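Local coordinates for protein type III effector HopU1 (Pseudomonas syringae pv. tomato, PDB 3U0J) that probably transfers ADP-ribose from NAD+ onto arginine side chains of target proteins, acting as a type III effector against plant immunity, at residues Phe210-Leu224 / Leu258-Ile270. Residues are numbered along the deposited sequence; the frame is centred on the assembly and turned at random.
Sequences FEPGTPNNIAFQISL and LSEGKHLFVLSQI
Phe220, Phe265 and Leu267 form the close-packed side of this parallel strand pair. Leu267 puts its CD1 in the plane of the Phe220 ring, at its edge, while the rings of Phe220 and Phe265 meet obliquely, centroids 5.9 Å apart and planes at 33°. Ile218 adds its CG2 branch, anti to the backbone N, which reaches the edge of the Phe265 ring at CE2 (3.8 Å). Helix 176-188 covers this buried face through Ile179 and Leu182. Seven backbone hydrogen bonds run in sequence between the strands, from His263 N to Asn217 O (2.9 Å) at one end to Gln269 N to Ser223 O (3.1 Å) at the other. The pair fills the second and third places of the mixed five-stranded sheet in an ADP-ribosyltransferase-type domain, between strands 167-172 and 248-257, both antiparallel to it. On the other face, Phe210 lays one ring face over Ala219 CB and turns its edge to Leu264 CD1, closing that end. Farther along, the partly exposed part is looser: Gln221 lies alongside Val266, and Ser223 OG stays 3.9 Å from Ser268 OG. Before the strands, Lys262 runs out extended and turns at its last torsion (chi4 -148°), bringing NZ to hydrogen-bond Asn216 O (3.0 Å) and, from above the carbonyl plane, Thr214 O (3.0 Å); Val209 O is a further acceptor, whereas nearby Pro212 and Glu260 are exposed.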
loop_
_atom_site.group_PDB
_atom_site.type_symbol
_atom_site.label_atom_id
_atom_site.label_comp_id
_atom_site.label_asym_id
_atom_site.label_seq_id
_atom_site.Cartn_x
_atom_site.Cartn_y
_atom_site.Cartn_z
ATOM N N PHE A 210 10.916 -13.041 -11.251
ATOM C CA PHE A 210 10.776 -14.189 -12.133
ATOM C C PHE A 210 11.986 -14.518 -12.992
ATOM O O PHE A 210 12.375 -15.680 -13.105
ATOM C CB PHE A 210 9.546 -14.042 -12.999
ATOM C CG PHE A 210 8.281 -14.302 -12.264
ATOM C CD1 PHE A 210 7.472 -13.262 -11.867
ATOM C CD2 PHE A 210 7.910 -15.594 -11.953
ATOM C CE1 PHE A 210 6.314 -13.507 -11.184
ATOM C CE2 PHE A 210 6.743 -15.850 -11.279
ATOM C CZ PHE A 210 5.946 -14.809 -10.890
ATOM N N GLU A 211 12.585 -13.516 -13.605
ATOM C CA GLU A 211 13.745 -13.799 -14.425
ATOM C C GLU A 211 14.985 -13.865 -13.555
ATOM O O GLU A 211 15.187 -13.024 -12.683
ATOM C CB GLU A 211 13.906 -12.774 -15.558
ATOM C CG GLU A 211 13.724 -11.313 -15.139
ATOM C CD GLU A 211 12.264 -10.949 -14.831
ATOM O OE1 GLU A 211 11.344 -11.697 -15.248
ATOM O OE2 GLU A 211 12.037 -9.904 -14.171
ATOM N N PRO A 212 15.806 -14.898 -13.753
ATOM C CA PRO A 212 17.124 -14.719 -13.150
ATOM C C PRO A 212 17.740 -13.575 -13.932
ATOM O O PRO A 212 17.342 -13.367 -15.082
ATOM C CB PRO A 212 17.832 -16.040 -13.461
ATOM C CG PRO A 212 16.701 -17.031 -13.753
ATOM C CD PRO A 212 15.650 -16.204 -14.419
ATOM N N GLY A 213 18.648 -12.825 -13.327
ATOM C CA GLY A 213 19.027 -13.037 -11.949
ATOM C C GLY A 213 18.626 -11.791 -11.201
ATOM O O GLY A 213 19.448 -10.925 -10.895
ATOM N N THR A 214 17.330 -11.693 -10.939
ATOM C CA THR A 214 16.755 -10.537 -10.272
ATOM C C THR A 214 16.914 -10.645 -8.747
ATOM O O THR A 214 17.083 -11.746 -8.208
ATOM C CB THR A 214 15.259 -10.380 -10.660
ATOM O OG1 THR A 214 14.552 -11.594 -10.372
ATOM C CG2 THR A 214 15.108 -10.051 -12.148
ATOM N N PRO A 215 16.837 -9.499 -8.051
ATOM C CA PRO A 215 17.034 -9.382 -6.599
ATOM C C PRO A 215 16.073 -10.228 -5.749
ATOM O O PRO A 215 16.527 -10.881 -4.812
ATOM C CB PRO A 215 16.758 -7.899 -6.312
ATOM C CG PRO A 215 16.590 -7.237 -7.616
ATOM C CD PRO A 215 16.329 -8.256 -8.652
ATOM N N ASN A 216 14.774 -10.182 -6.032
ATOM C CA ASN A 216 13.811 -10.913 -5.217
ATOM C C ASN A 216 13.828 -12.406 -5.502
ATOM O O ASN A 216 13.917 -12.821 -6.657
ATOM C CB ASN A 216 12.398 -10.362 -5.414
ATOM C CG ASN A 216 12.260 -8.922 -4.938
ATOM O OD1 ASN A 216 11.463 -8.145 -5.481
ATOM N ND2 ASN A 216 13.042 -8.554 -3.930
ATOM N N ASN A 217 13.737 -13.212 -4.447
ATOM C CA ASN A 217 13.746 -14.670 -4.577
ATOM C C ASN A 217 12.406 -15.306 -4.219
ATOM O O ASN A 217 12.205 -16.501 -4.434
ATOM C CB ASN A 217 14.857 -15.292 -3.729
ATOM C CG ASN A 217 14.712 -14.967 -2.272
ATOM O OD1 ASN A 217 14.125 -13.950 -1.913
ATOM N ND2 ASN A 217 15.238 -15.828 -1.415
ATOM N N ILE A 218 11.485 -14.513 -3.677
ATOM C CA ILE A 218 10.131 -15.003 -3.415
ATOM C C ILE A 218 9.097 -14.268 -4.265
ATOM O O ILE A 218 8.949 -13.055 -4.157
ATOM C CB ILE A 218 9.779 -14.848 -1.938
ATOM C CG1 ILE A 218 10.794 -15.631 -1.091
ATOM C CG2 ILE A 218 8.354 -15.299 -1.675
ATOM C CD1 ILE A 218 10.725 -15.314 0.395
ATOM N N ALA A 219 8.399 -14.990 -5.131
ATOM C CA ALA A 219 7.376 -14.360 -5.963
ATOM C C ALA A 219 5.985 -14.732 -5.492
ATOM O O ALA A 219 5.734 -15.875 -5.112
ATOM C CB ALA A 219 7.548 -14.743 -7.431
ATOM N N PHE A 220 5.080 -13.765 -5.528
ATOM C CA PHE A 220 3.692 -14.020 -5.201
ATOM C C PHE A 220 2.836 -13.759 -6.418
ATOM O O PHE A 220 2.858 -12.666 -6.988
ATOM C CB PHE A 220 3.233 -13.111 -4.070
ATOM C CG PHE A 220 3.798 -13.473 -2.739
ATOM C CD1 PHE A 220 3.163 -14.382 -1.930
ATOM C CD2 PHE A 220 4.971 -12.900 -2.289
ATOM C CE1 PHE A 220 3.688 -14.718 -0.684
ATOM C CE2 PHE A 220 5.492 -13.235 -1.037
ATOM C CZ PHE A 220 4.840 -14.144 -0.239
ATOM N N GLN A 221 2.079 -14.767 -6.828
ATOM C CA GLN A 221 1.145 -14.575 -7.910
ATOM C C GLN A 221 -0.223 -14.578 -7.304
ATOM O O GLN A 221 -0.717 -15.616 -6.873
ATOM C CB GLN A 221 1.261 -15.685 -8.926
ATOM C CG GLN A 221 0.247 -15.567 -10.031
ATOM C CD GLN A 221 0.365 -16.706 -10.997
ATOM O OE1 GLN A 221 1.435 -16.935 -11.575
ATOM N NE2 GLN A 221 -0.728 -17.440 -11.179
ATOM N N ILE A 222 -0.826 -13.400 -7.254
ATOM C CA ILE A 222 -2.051 -13.182 -6.502
ATOM C C ILE A 222 -3.201 -12.904 -7.449
ATOM O O ILE A 222 -3.087 -12.084 -8.365
ATOM C CB ILE A 222 -1.876 -11.971 -5.598
ATOM C CG1 ILE A 222 -0.541 -12.068 -4.870
ATOM C CG2 ILE A 222 -3.033 -11.836 -4.655
ATOM C CD1 ILE A 222 -0.246 -10.886 -3.993
ATOM N N SER A 223 -4.306 -13.606 -7.253
ATOM C CA SER A 223 -5.508 -13.259 -7.978
ATOM C C SER A 223 -6.484 -12.617 -6.997
ATOM O O SER A 223 -6.791 -13.172 -5.933
ATOM C CB SER A 223 -6.116 -14.473 -8.675
ATOM O OG SER A 223 -6.674 -15.358 -7.732
ATOM N N LEU A 224 -6.944 -11.425 -7.360
ATOM C CA LEU A 224 -7.722 -10.601 -6.465
ATOM C C LEU A 224 -9.164 -10.603 -6.898
ATOM O O LEU A 224 -9.472 -10.522 -8.097
ATOM C CB LEU A 224 -7.198 -9.168 -6.508
ATOM C CG LEU A 224 -5.737 -8.984 -6.099
ATOM C CD1 LEU A 224 -5.215 -7.650 -6.584
ATOM C CD2 LEU A 224 -5.593 -9.107 -4.585
ATOM N N LEU A 258 11.303 -22.450 -8.520
ATOM C CA LEU A 258 11.617 -21.912 -9.813
ATOM C C LEU A 258 13.098 -22.096 -9.987
ATOM O O LEU A 258 13.643 -23.043 -9.565
ATOM C CB LEU A 258 11.286 -20.444 -9.850
ATOM C CG LEU A 258 9.909 -19.984 -9.430
ATOM C CD1 LEU A 258 9.855 -18.516 -9.317
ATOM C CD2 LEU A 258 8.914 -20.417 -10.403
ATOM N N SER A 259 13.779 -21.178 -10.589
ATOM C CA SER A 259 15.209 -21.324 -10.725
ATOM C C SER A 259 15.873 -21.306 -9.366
ATOM O O SER A 259 15.194 -21.401 -8.412
ATOM C CB SER A 259 15.672 -20.139 -11.511
ATOM O OG SER A 259 14.552 -19.347 -11.826
ATOM N N GLU A 260 17.195 -21.192 -9.270
ATOM C CA GLU A 260 17.845 -20.874 -8.013
ATOM C C GLU A 260 17.220 -21.921 -7.077
ATOM O O GLU A 260 17.123 -23.088 -7.490
ATOM C CB GLU A 260 17.528 -19.444 -7.590
ATOM C CG GLU A 260 18.669 -18.453 -7.706
ATOM C CD GLU A 260 18.625 -17.615 -8.992
ATOM O OE1 GLU A 260 18.111 -18.102 -10.034
ATOM O OE2 GLU A 260 19.110 -16.458 -8.954
ATOM N N GLY A 261 16.774 -21.583 -5.855
ATOM C CA GLY A 261 16.894 -20.288 -5.203
ATOM C C GLY A 261 15.583 -19.524 -5.080
ATOM O O GLY A 261 15.345 -18.807 -4.106
ATOM N N LYS A 262 14.732 -19.663 -6.086
ATOM C CA LYS A 262 13.527 -18.861 -6.168
ATOM C C LYS A 262 12.288 -19.702 -5.925
ATOM O O LYS A 262 12.247 -20.901 -6.240
ATOM C CB LYS A 262 13.433 -18.160 -7.530
ATOM C CG LYS A 262 14.674 -17.353 -7.888
ATOM C CD LYS A 262 14.383 -16.186 -8.829
ATOM C CE LYS A 262 15.619 -15.322 -8.967
ATOM N NZ LYS A 262 15.276 -13.902 -9.164
ATOM N N HIS A 263 11.266 -19.064 -5.366
ATOM C CA HIS A 263 10.030 -19.769 -5.080
ATOM C C HIS A 263 8.816 -18.974 -5.506
ATOM O O HIS A 263 8.832 -17.750 -5.528
ATOM C CB HIS A 263 9.967 -20.127 -3.605
ATOM C CG HIS A 263 11.192 -20.829 -3.122
ATOM N ND1 HIS A 263 11.256 -22.201 -2.987
ATOM C CD2 HIS A 263 12.417 -20.354 -2.786
ATOM C CE1 HIS A 263 12.464 -22.537 -2.567
ATOM N NE2 HIS A 263 13.189 -21.436 -2.442
ATOM N N LEU A 264 7.763 -19.686 -5.861
ATOM C CA LEU A 264 6.570 -19.046 -6.327
ATOM C C LEU A 264 5.422 -19.525 -5.479
ATOM O O LEU A 264 5.167 -20.724 -5.402
ATOM C CB LEU A 264 6.318 -19.417 -7.788
ATOM C CG LEU A 264 4.897 -19.135 -8.290
ATOM C CD1 LEU A 264 4.651 -17.650 -8.411
ATOM C CD2 LEU A 264 4.665 -19.785 -9.614
ATOM N N PHE A 265 4.724 -18.597 -4.841
ATOM C CA PHE A 265 3.480 -18.940 -4.153
ATOM C C PHE A 265 2.304 -18.325 -4.866
ATOM O O PHE A 265 2.292 -17.124 -5.152
ATOM C CB PHE A 265 3.514 -18.503 -2.695
ATOM C CG PHE A 265 4.687 -19.015 -1.977
ATOM C CD1 PHE A 265 4.626 -20.222 -1.318
ATOM C CD2 PHE A 265 5.885 -18.319 -2.013
ATOM C CE1 PHE A 265 5.736 -20.730 -0.684
ATOM C CE2 PHE A 265 7.000 -18.802 -1.376
ATOM C CZ PHE A 265 6.929 -20.018 -0.705
ATOM N N VAL A 266 1.325 -19.158 -5.181
ATOM C CA VAL A 266 0.126 -18.666 -5.826
ATOM C C VAL A 266 -0.882 -18.381 -4.750
ATOM O O VAL A 266 -1.216 -19.258 -3.963
ATOM C CB VAL A 266 -0.454 -19.670 -6.824
ATOM C CG1 VAL A 266 -1.871 -19.256 -7.200
ATOM C CG2 VAL A 266 0.446 -19.765 -8.052
ATOM N N LEU A 267 -1.336 -17.133 -4.711
ATOM C CA LEU A 267 -2.262 -16.667 -3.691
ATOM C C LEU A 267 -3.659 -16.407 -4.243
ATOM O O LEU A 267 -3.825 -16.058 -5.404
ATOM C CB LEU A 267 -1.723 -15.394 -3.058
ATOM C CG LEU A 267 -0.945 -15.583 -1.763
ATOM C CD1 LEU A 267 0.090 -16.660 -1.913
ATOM C CD2 LEU A 267 -0.315 -14.266 -1.341
ATOM N N SER A 268 -4.663 -16.567 -3.394
ATOM C CA SER A 268 -6.036 -16.290 -3.783
ATOM C C SER A 268 -6.734 -15.453 -2.706
ATOM O O SER A 268 -6.822 -15.870 -1.549
ATOM C CB SER A 268 -6.780 -17.594 -4.005
ATOM O OG SER A 268 -7.991 -17.363 -4.674
ATOM N N GLN A 269 -7.217 -14.271 -3.084
ATOM C CA GLN A 269 -7.849 -13.371 -2.125
ATOM C C GLN A 269 -9.185 -13.910 -1.623
ATOM O O GLN A 269 -9.985 -14.460 -2.390
ATOM C CB GLN A 269 -8.058 -11.991 -2.738
ATOM C CG GLN A 269 -8.512 -10.946 -1.745
ATOM C CD GLN A 269 -8.852 -9.621 -2.407
ATOM O OE1 GLN A 269 -9.164 -9.571 -3.602
ATOM N NE2 GLN A 269 -8.786 -8.538 -1.634
ATOM N N ILE A 270 -9.409 -13.736 -0.325
ATOM C CA ILE A 270 -10.663 -14.083 0.321
ATOM C C ILE A 270 -11.564 -12.852 0.458
ATOM O O ILE A 270 -11.090 -11.746 0.789
ATOM C CB ILE A 270 -10.372 -14.633 1.704
ATOM C CG1 ILE A 270 -9.624 -15.948 1.569
ATOM C CG2 ILE A 270 -11.653 -14.821 2.503
ATOM C CD1 ILE A 270 -9.108 -16.459 2.864
#